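Local structure of cytoplasmic protein (Cryptococcus neoformans var. grubii serotype A, 7LPO) at residues L26-V31 with N514-V519; E500-K505 with G562-N567; G520-P525 with C555-C560. The protein probably hydrolyses steryl beta-glucosides to free sterol and glucose, as a sterylglucosidase of glycoside hydrolase family 5. One frame throughout, in Å; residues are numbered along the deposited sequence.

The three contacts surround the last two strands of a family 5 TIM barrel. Contact 1 lies at the N-terminal end of strand 518-522, contact 3 at its far end, and contact 2 beside it, where helix 490-512 meets the loop entering strand 567-570. Chemistry follows place. Contacts 1 and 2 are partly buried and mix apolar packing with water bridges, with a lysine-to-carbonyl bond in contact 2. Contact 3 is wholly buried and rests on aliphatic and sulfur-containing side chains and a serine, with one bridging water. N567 joins contact 1 to contact 2, through V519 and T517, while A559 and C560 join contact 2 to contact 3.

Contact 1: L26-V31 with N514-V519; sequences LHFQDV and NYPTLV
The ring of F28 carries P516 on one face and L518 at its edge. P516 CB stands almost over the middle of that face, 4.0 Å from the F28 ring centroid and only 8° off the normal, a CH-pi contact in which the two side chains cross at about a right angle. P516 CG is displaced toward the rim, 3.7 Å from F28 CD1. Near the ring plane, L518 CD1 comes within 4.4 Å of F28 CE2. With chi1 at -66°, F28 CG stands beside the backbone N and anti to the carbonyl carbon; CB does not point at 514-519, yet the ring end comes nearer to it. The second flat group, the amide of N514, meets L26 at the solvent-facing end: N514 OD1 sits 3.4 Å from L26 CG and equally near CD1. L26 CD2 turns instead to the backbone, 3.6 Å from Y515 O. All this happens at the N-terminal end of the TIM barrel, where the short strand 28-29 pairs with the first barrel strand, 35-43, and the chain at 514-517 runs into the seventh. F28 also reaches L36, L38 and C448, so that it packs among the starts of several barrel strands. No direct hydrogen bond joins the two segments; the link is indirect. The backbones meet in a CA-H...O contact, P516 CA to L26 O at 3.5 Å with 150° at the hydrogen. One water accepts from L26 N and donates to the side-chain N514 OD1. Another joins backbone to backbone, donating to L26 O, 3.1 Å away, and accepting from T517 N at 3.0 Å. Y515 CB points away from 26-31, and the hydroxyl is hydrogen-bonded to E440.

Contact 2: E500-K505 with G562-N567; sequences ELAVLK and GPNCLN
Helix 490-512, which links the sixth and seventh strands of the TIM barrel, lays L501, A502 and K505 against P563, N564 and L566 in the loop that enters the eighth strand. K505 supplies the one direct hydrogen bond: its NZ donates to N564 O at 2.9 Å. The C=O...N angle is 122° and the ammonium is tilted 31° from the carbonyl plane. A water 2.7 Å from K505 NZ accepts a second hydrogen and donates to P563 O, so NZ reaches two successive carbonyls of the loop, one directly and one through water. Below this polar end the aliphatic stem of K505 slides past L566 in the opposite direction, K505 CG lying 4.0 Å from L566 CD2. The other branch of L566 crosses L501 obliquely, CD1 to CD1 at 4.0 Å. The amide of N564 reaches in beside the helix: OD1 approaches A502 CB at 3.3 Å, and ND2 lies 3.6 Å from L501 CB. That nitrogen is not left to the apolar surface, since it donates to A559 O and Q498 O, tying the loop to two helices. L501 and L566 both continue onto V519 of strand 518-522, while P563 and C565 touch strand 676-682 on another side of the loop.

Contact 3: G520-P525 with C555-C560; sequences GEIGIP and CSMNAC
I522 packs outward from the seventh strand of the TIM barrel onto S556 and M557 in the C-terminal part of helix 547-559, which connects this strand to the eighth, and onto C560 just after them. From CB, which points toward the helix, the side chain divides. CG1 extends anti to the backbone N (chi1 179°) and passes S556 CB at 4.2 Å. CD1 ends near three atoms of two residues: the carbonyl S556 O at 3.7 Å, the sulfur C560 SG at 3.9 Å, and S556 CB at 4.0 Å. The other branch, CG2, meets M557 CE at 4.0 Å. M557 starts off to one side of the strand, but bends at chi2 and chi3 bring its methyl back; the two side chains slide past each other in opposite directions. The same methionine touches Y568 and I570, so its side chain fills in between its own helix and the eighth strand. Beyond G523, I524 adds a looser touch, CG2 to S556 OG at 4.2 Å, and it also touches Q549, A552 and M553 of the same helix. One residue before I522, E521 serves the other side of the strand: its carboxylate forms a salt bridge with R100, and OE1 hydrogen-bonds both Y454 OH and the amine of a Tris molecule, probably from the crystallisation liquor. A glutamate at the end of the seventh strand is the usual position of the family 5 nucleophile, so E521 probably lines the active site. Every residue that touches across the helix-strand interface is buried, yet one polar link remains within it. A single water donates one hydrogen to G523 O and the other to S556 OG, each 2.7 Å from the water oxygen.

Contact 1: L26-V31 with N514-V519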
loop_
_atom_site.group_PDB
_atom_site.type_symbol
_atom_site.label_atom_id
_atom_site.label_comp_id
_atom_site.label_asym_id
_atom_site.label_seq_id
_atom_site.Cartn_x
_atom_site.Cartn_y
_atom_site.Cartn_z
ATOM N N LEU A 26 6.476 -16.537 14.391
ATOM C CA LEU A 26 5.294 -16.349 13.560
ATOM C C LEU A 26 4.399 -15.214 14.035
ATOM O O LEU A 26 3.452 -14.859 13.324
ATOM C CB LEU A 26 4.482 -17.640 13.504
ATOM C CG LEU A 26 5.093 -18.671 12.560
ATOM C CD1 LEU A 26 4.452 -20.039 12.782
ATOM C CD2 LEU A 26 4.939 -18.206 11.117
ATOM N N HIS A 27 4.655 -14.658 15.216
ATOM C CA HIS A 27 3.859 -13.565 15.746
ATOM C C HIS A 27 4.767 -12.556 16.419
ATOM O O HIS A 27 5.785 -12.915 17.016
ATOM C CB HIS A 27 2.826 -14.039 16.767
ATOM C CG HIS A 27 1.974 -15.163 16.281
ATOM N ND1 HIS A 27 0.750 -14.961 15.681
ATOM C CD2 HIS A 27 2.169 -16.503 16.301
ATOM C CE1 HIS A 27 0.227 -16.130 15.353
ATOM N NE2 HIS A 27 1.070 -17.080 15.715
ATOM N N PHE A 28 4.382 -11.287 16.311
ATOM C CA PHE A 28 4.988 -10.246 17.119
ATOM C C PHE A 28 4.821 -10.609 18.586
ATOM O O PHE A 28 3.783 -11.142 18.998
ATOM C CB PHE A 28 4.319 -8.899 16.853
ATOM C CG PHE A 28 4.517 -8.361 15.465
ATOM C CD1 PHE A 28 5.779 -8.145 14.956
ATOM C CD2 PHE A 28 3.420 -8.025 14.687
ATOM C CE1 PHE A 28 5.953 -7.618 13.686
ATOM C CE2 PHE A 28 3.582 -7.502 13.411
ATOM C CZ PHE A 28 4.854 -7.295 12.911
ATOM N N GLN A 29 5.829 -10.285 19.388
ATOM C CA GLN A 29 5.763 -10.545 20.819
ATOM C C GLN A 29 6.336 -9.380 21.609
ATOM O O GLN A 29 7.333 -8.776 21.198
ATOM C CB GLN A 29 6.550 -11.795 21.213
ATOM C CG GLN A 29 6.143 -13.073 20.557
ATOM C CD GLN A 29 7.211 -14.129 20.723
ATOM O OE1 GLN A 29 8.297 -14.026 20.144
ATOM N NE2 GLN A 29 6.933 -15.121 21.546
ATOM N N ASP A 30 5.732 -9.098 22.765
ATOM C CA ASP A 30 6.302 -8.161 23.719
ATOM C C ASP A 30 7.308 -8.908 24.589
ATOM O O ASP A 30 7.490 -10.119 24.457
ATOM C CB ASP A 30 5.200 -7.476 24.531
ATOM C CG ASP A 30 4.491 -8.405 25.497
ATOM O OD1 ASP A 30 4.919 -9.568 25.700
ATOM O OD2 ASP A 30 3.479 -7.946 26.068
ATOM N N VAL A 31 7.977 -8.184 25.491
ATOM C CA VAL A 31 9.074 -8.767 26.253
ATOM C C VAL A 31 8.612 -9.805 27.266
ATOM O O VAL A 31 9.443 -10.553 27.793
ATOM C CB VAL A 31 9.880 -7.658 26.957
ATOM C CG1 VAL A 31 10.415 -6.660 25.920
ATOM C CG2 VAL A 31 9.034 -6.964 28.011
ATOM N N ASN A 514 10.126 -18.254 9.931
ATOM C CA ASN A 514 9.144 -18.099 11.001
ATOM C C ASN A 514 9.130 -16.637 11.432
ATOM O O ASN A 514 9.788 -16.211 12.383
ATOM C CB ASN A 514 9.450 -19.050 12.144
ATOM C CG ASN A 514 8.896 -20.434 11.890
ATOM O OD1 ASN A 514 7.770 -20.752 12.284
ATOM N ND2 ASN A 514 9.679 -21.264 11.210
ATOM N N TYR A 515 8.363 -15.859 10.688
ATOM C CA TYR A 515 8.245 -14.422 10.853
ATOM C C TYR A 515 6.774 -14.055 10.827
ATOM O O TYR A 515 5.947 -14.804 10.298
ATOM C CB TYR A 515 8.974 -13.673 9.732
ATOM C CG TYR A 515 10.472 -13.708 9.834
ATOM C CD1 TYR A 515 11.131 -12.994 10.826
ATOM C CD2 TYR A 515 11.233 -14.437 8.930
ATOM C CE1 TYR A 515 12.505 -13.004 10.917
ATOM C CE2 TYR A 515 12.614 -14.465 9.020
ATOM C CZ TYR A 515 13.239 -13.742 10.016
ATOM O OH TYR A 515 14.605 -13.750 10.116
ATOM N N PRO A 516 6.418 -12.899 11.367
ATOM C CA PRO A 516 5.024 -12.451 11.282
ATOM C C PRO A 516 4.659 -12.031 9.867
ATOM O O PRO A 516 5.515 -11.810 9.009
ATOM C CB PRO A 516 4.958 -11.260 12.245
ATOM C CG PRO A 516 6.245 -11.315 13.046
ATOM C CD PRO A 516 7.254 -11.988 12.159
ATOM N N THR A 517 3.355 -11.936 9.635
ATOM C CA THR A 517 2.799 -11.379 8.412
ATOM C C THR A 517 1.887 -10.213 8.774
ATOM O O THR A 517 1.116 -10.294 9.737
ATOM C CB THR A 517 2.006 -12.418 7.620
ATOM O OG1 THR A 517 2.823 -13.563 7.354
ATOM C CG2 THR A 517 1.523 -11.810 6.302
ATOM N N LEU A 518 1.970 -9.131 8.001
ATOM C CA LEU A 518 1.111 -7.974 8.200
ATOM C C LEU A 518 0.619 -7.527 6.839
ATOM O O LEU A 518 1.424 -7.314 5.931
ATOM C CB LEU A 518 1.865 -6.857 8.914
ATOM C CG LEU A 518 1.126 -5.578 9.302
ATOM C CD1 LEU A 518 1.896 -4.827 10.385
ATOM C CD2 LEU A 518 0.943 -4.694 8.098
ATOM N N VAL A 519 -0.698 -7.408 6.685
ATOM C CA VAL A 519 -1.268 -7.001 5.404
ATOM C C VAL A 519 -1.166 -5.481 5.347
ATOM O O VAL A 519 -1.989 -4.765 5.921
ATOM C CB VAL A 519 -2.707 -7.485 5.226
ATOM C CG1 VAL A 519 -3.235 -7.026 3.883
ATOM C CG2 VAL A 519 -2.783 -9.010 5.348
HETATM O O HOH W 1 7.387 -19.353 15.225
HETATM O O HOH W 2 1.656 -12.599 12.069
#

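Contact 2: E500-K505 with G562-N567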
loop_
_atom_site.group_PDB
_atom_site.type_symbol
_atom_site.label_atom_id
_atom_site.label_comp_id
_atom_site.label_asym_id
_atom_site.label_seq_id
_atom_site.Cartn_x
_atom_site.Cartn_y
_atom_site.Cartn_z
ATOM N N GLU A 500 -7.831 -16.745 0.445
ATOM C CA GLU A 500 -6.779 -16.006 -0.246
ATOM C C GLU A 500 -5.784 -15.405 0.740
ATOM O O GLU A 500 -4.575 -15.426 0.501
ATOM C CB GLU A 500 -7.392 -14.914 -1.121
ATOM C CG GLU A 500 -8.113 -15.434 -2.356
ATOM C CD GLU A 500 -8.531 -14.307 -3.301
ATOM O OE1 GLU A 500 -9.595 -13.703 -3.088
ATOM O OE2 GLU A 500 -7.790 -14.025 -4.263
ATOM N N LEU A 501 -6.265 -14.841 1.846
ATOM C CA LEU A 501 -5.336 -14.288 2.823
ATOM C C LEU A 501 -4.486 -15.385 3.459
ATOM O O LEU A 501 -3.344 -15.135 3.853
ATOM C CB LEU A 501 -6.094 -13.512 3.900
ATOM C CG LEU A 501 -6.455 -12.048 3.645
ATOM C CD1 LEU A 501 -5.201 -11.222 3.502
ATOM C CD2 LEU A 501 -7.337 -11.908 2.407
ATOM N N ALA A 502 -5.024 -16.599 3.575
ATOM C CA ALA A 502 -4.247 -17.699 4.133
ATOM C C ALA A 502 -3.084 -18.070 3.223
ATOM O O ALA A 502 -2.032 -18.496 3.708
ATOM C CB ALA A 502 -5.145 -18.918 4.367
ATOM N N VAL A 503 -3.253 -17.915 1.907
ATOM C CA VAL A 503 -2.166 -18.205 0.975
ATOM C C VAL A 503 -1.006 -17.242 1.195
ATOM O O VAL A 503 0.166 -17.636 1.166
ATOM C CB VAL A 503 -2.684 -18.145 -0.476
ATOM C CG1 VAL A 503 -1.527 -18.114 -1.469
ATOM C CG2 VAL A 503 -3.614 -19.326 -0.760
ATOM N N LEU A 504 -1.310 -15.965 1.423
ATOM C CA LEU A 504 -0.247 -14.995 1.647
ATOM C C LEU A 504 0.466 -15.261 2.960
ATOM O O LEU A 504 1.691 -15.115 3.048
ATOM C CB LEU A 504 -0.811 -13.577 1.636
ATOM C CG LEU A 504 -1.366 -13.034 0.326
ATOM C CD1 LEU A 504 -1.791 -11.583 0.564
ATOM C CD2 LEU A 504 -0.360 -13.123 -0.784
ATOM N N LYS A 505 -0.287 -15.617 4.005
ATOM C CA LYS A 505 0.342 -16.016 5.258
ATOM C C LYS A 505 1.307 -17.171 5.026
ATOM O O LYS A 505 2.415 -17.190 5.577
ATOM C CB LYS A 505 -0.733 -16.400 6.279
ATOM C CG LYS A 505 -0.369 -16.106 7.728
ATOM C CD LYS A 505 -1.543 -16.434 8.666
ATOM C CE LYS A 505 -1.114 -16.472 10.127
ATOM N NZ LYS A 505 -1.927 -17.442 10.938
ATOM N N GLY A 562 -10.737 -15.448 11.189
ATOM C CA GLY A 562 -10.687 -16.871 10.979
ATOM C C GLY A 562 -9.442 -17.459 11.597
ATOM O O GLY A 562 -9.007 -17.052 12.679
ATOM N N PRO A 563 -8.831 -18.427 10.910
ATOM C CA PRO A 563 -7.551 -18.965 11.384
ATOM C C PRO A 563 -6.362 -18.082 11.055
ATOM O O PRO A 563 -5.251 -18.387 11.513
ATOM C CB PRO A 563 -7.448 -20.308 10.652
ATOM C CG PRO A 563 -8.156 -20.039 9.326
ATOM C CD PRO A 563 -9.313 -19.123 9.697
ATOM N N ASN A 564 -6.550 -17.019 10.265
ATOM C CA ASN A 564 -5.418 -16.204 9.838
ATOM C C ASN A 564 -4.920 -15.316 10.974
ATOM O O ASN A 564 -3.713 -15.214 11.197
ATOM C CB ASN A 564 -5.806 -15.367 8.616
ATOM C CG ASN A 564 -6.139 -16.228 7.404
ATOM O OD1 ASN A 564 -5.591 -17.312 7.236
ATOM N ND2 ASN A 564 -7.031 -15.742 6.554
ATOM N N CYS A 565 -5.834 -14.650 11.685
ATOM C CA CYS A 565 -5.494 -13.802 12.833
ATOM C C CYS A 565 -4.369 -12.820 12.493
ATOM O O CYS A 565 -3.359 -12.715 13.193
ATOM C CB CYS A 565 -5.123 -14.664 14.045
ATOM S SG CYS A 565 -6.496 -15.655 14.720
ATOM N N LEU A 566 -4.578 -12.054 11.428
ATOM C CA LEU A 566 -3.508 -11.281 10.821
ATOM C C LEU A 566 -3.395 -9.866 11.383
ATOM O O LEU A 566 -4.361 -9.278 11.882
ATOM C CB LEU A 566 -3.718 -11.190 9.308
ATOM C CG LEU A 566 -3.241 -12.363 8.456
ATOM C CD1 LEU A 566 -3.884 -12.290 7.073
ATOM C CD2 LEU A 566 -1.726 -12.362 8.349
ATOM N N ASN A 567 -2.179 -9.337 11.305
ATOM C CA ASN A 567 -1.935 -7.914 11.438
ATOM C C ASN A 567 -2.288 -7.224 10.122
ATOM O O ASN A 567 -2.163 -7.809 9.038
ATOM C CB ASN A 567 -0.468 -7.658 11.790
ATOM C CG ASN A 567 0.018 -8.508 12.951
ATOM O OD1 ASN A 567 -0.380 -8.313 14.102
ATOM N ND2 ASN A 567 0.887 -9.458 12.653
HETATM O O HOH W 3 -2.669 -20.001 10.469
#

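Contact 3: G520-P525 with C555-C560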
loop_
_atom_site.group_PDB
_atom_site.type_symbol
_atom_site.label_atom_id
_atom_site.label_comp_id
_atom_site.label_asym_id
_atom_site.label_seq_id
_atom_site.Cartn_x
_atom_site.Cartn_y
_atom_site.Cartn_z
ATOM N N GLY A 520 -0.141 -4.983 4.652
ATOM C CA GLY A 520 0.171 -3.564 4.714
ATOM C C GLY A 520 -0.877 -2.663 4.102
ATOM O O GLY A 520 -0.943 -1.480 4.451
ATOM N N GLU A 521 -1.659 -3.176 3.165
ATOM C CA GLU A 521 -2.792 -2.450 2.613
ATOM C C GLU A 521 -3.942 -3.413 2.370
ATOM O O GLU A 521 -3.745 -4.503 1.824
ATOM C CB GLU A 521 -2.457 -1.760 1.288
ATOM C CG GLU A 521 -1.400 -0.695 1.348
ATOM C CD GLU A 521 -1.274 0.061 0.021
ATOM O OE1 GLU A 521 -2.206 -0.032 -0.818
ATOM O OE2 GLU A 521 -0.236 0.729 -0.181
ATOM N N ILE A 522 -5.145 -2.987 2.746
ATOM C CA ILE A 522 -6.376 -3.709 2.440
ATOM C C ILE A 522 -7.516 -2.719 2.612
ATOM O O ILE A 522 -7.470 -1.861 3.499
ATOM C CB ILE A 522 -6.542 -4.962 3.337
ATOM C CG1 ILE A 522 -7.853 -5.693 3.020
ATOM C CG2 ILE A 522 -6.497 -4.604 4.811
ATOM C CD1 ILE A 522 -7.890 -7.114 3.533
ATOM N N GLY A 523 -8.511 -2.799 1.730
ATOM C CA GLY A 523 -9.615 -1.852 1.793
ATOM C C GLY A 523 -10.607 -2.045 0.667
ATOM O O GLY A 523 -10.461 -2.936 -0.172
ATOM N N ILE A 524 -11.621 -1.182 0.662
ATOM C CA ILE A 524 -12.714 -1.248 -0.313
ATOM C C ILE A 524 -13.093 0.160 -0.743
ATOM O O ILE A 524 -12.828 1.139 -0.033
ATOM C CB ILE A 524 -13.963 -1.965 0.246
ATOM C CG1 ILE A 524 -14.464 -1.264 1.512
ATOM C CG2 ILE A 524 -13.663 -3.429 0.570
ATOM C CD1 ILE A 524 -15.667 -0.358 1.315
ATOM N N PRO A 525 -13.733 0.289 -1.909
ATOM C CA PRO A 525 -14.181 1.613 -2.377
ATOM C C PRO A 525 -15.537 2.010 -1.803
ATOM O O PRO A 525 -16.488 1.225 -1.802
ATOM C CB PRO A 525 -14.261 1.443 -3.896
ATOM C CG PRO A 525 -14.633 -0.035 -4.063
ATOM C CD PRO A 525 -13.907 -0.761 -2.935
ATOM N N CYS A 555 -16.381 -8.408 4.693
ATOM C CA CYS A 555 -15.779 -9.578 4.057
ATOM C C CYS A 555 -14.254 -9.482 4.051
ATOM O O CYS A 555 -13.554 -10.442 4.400
ATOM C CB CYS A 555 -16.309 -9.723 2.633
ATOM S SG CYS A 555 -15.469 -10.997 1.681
ATOM N N SER A 556 -13.716 -8.319 3.681
ATOM C CA SER A 556 -12.265 -8.167 3.678
ATOM C C SER A 556 -11.702 -8.243 5.092
ATOM O O SER A 556 -10.640 -8.841 5.308
ATOM C CB SER A 556 -11.872 -6.848 3.015
ATOM O OG SER A 556 -11.781 -7.018 1.615
ATOM N N MET A 557 -12.391 -7.643 6.070
ATOM C CA MET A 557 -11.908 -7.698 7.448
ATOM C C MET A 557 -12.039 -9.107 8.032
ATOM O O MET A 557 -11.152 -9.578 8.754
ATOM C CB MET A 557 -12.670 -6.690 8.307
ATOM C CG MET A 557 -12.372 -5.234 8.012
ATOM S SD MET A 557 -10.628 -4.822 8.250
ATOM C CE MET A 557 -10.067 -4.785 6.550
ATOM N N ASN A 558 -13.152 -9.787 7.762
ATOM C CA ASN A 558 -13.292 -11.169 8.218
ATOM C C ASN A 558 -12.187 -12.047 7.653
ATOM O O ASN A 558 -11.774 -13.015 8.296
ATOM C CB ASN A 558 -14.664 -11.717 7.821
ATOM C CG ASN A 558 -14.859 -13.190 8.222
ATOM O OD1 ASN A 558 -14.954 -13.517 9.403
ATOM N ND2 ASN A 558 -14.917 -14.073 7.234
ATOM N N ALA A 559 -11.667 -11.705 6.475
ATOM C CA ALA A 559 -10.652 -12.536 5.840
ATOM C C ALA A 559 -9.345 -12.495 6.622
ATOM O O ALA A 559 -8.552 -13.442 6.554
ATOM C CB ALA A 559 -10.438 -12.087 4.393
ATOM N N CYS A 560 -9.109 -11.426 7.376
ATOM C CA CYS A 560 -7.957 -11.350 8.261
ATOM C C CYS A 560 -8.215 -11.995 9.615
ATOM O O CYS A 560 -7.288 -12.081 10.427
ATOM C CB CYS A 560 -7.538 -9.890 8.449
ATOM S SG CYS A 560 -7.216 -9.070 6.879
HETATM O O HOH W 4 -10.169 -5.573 -0.071
#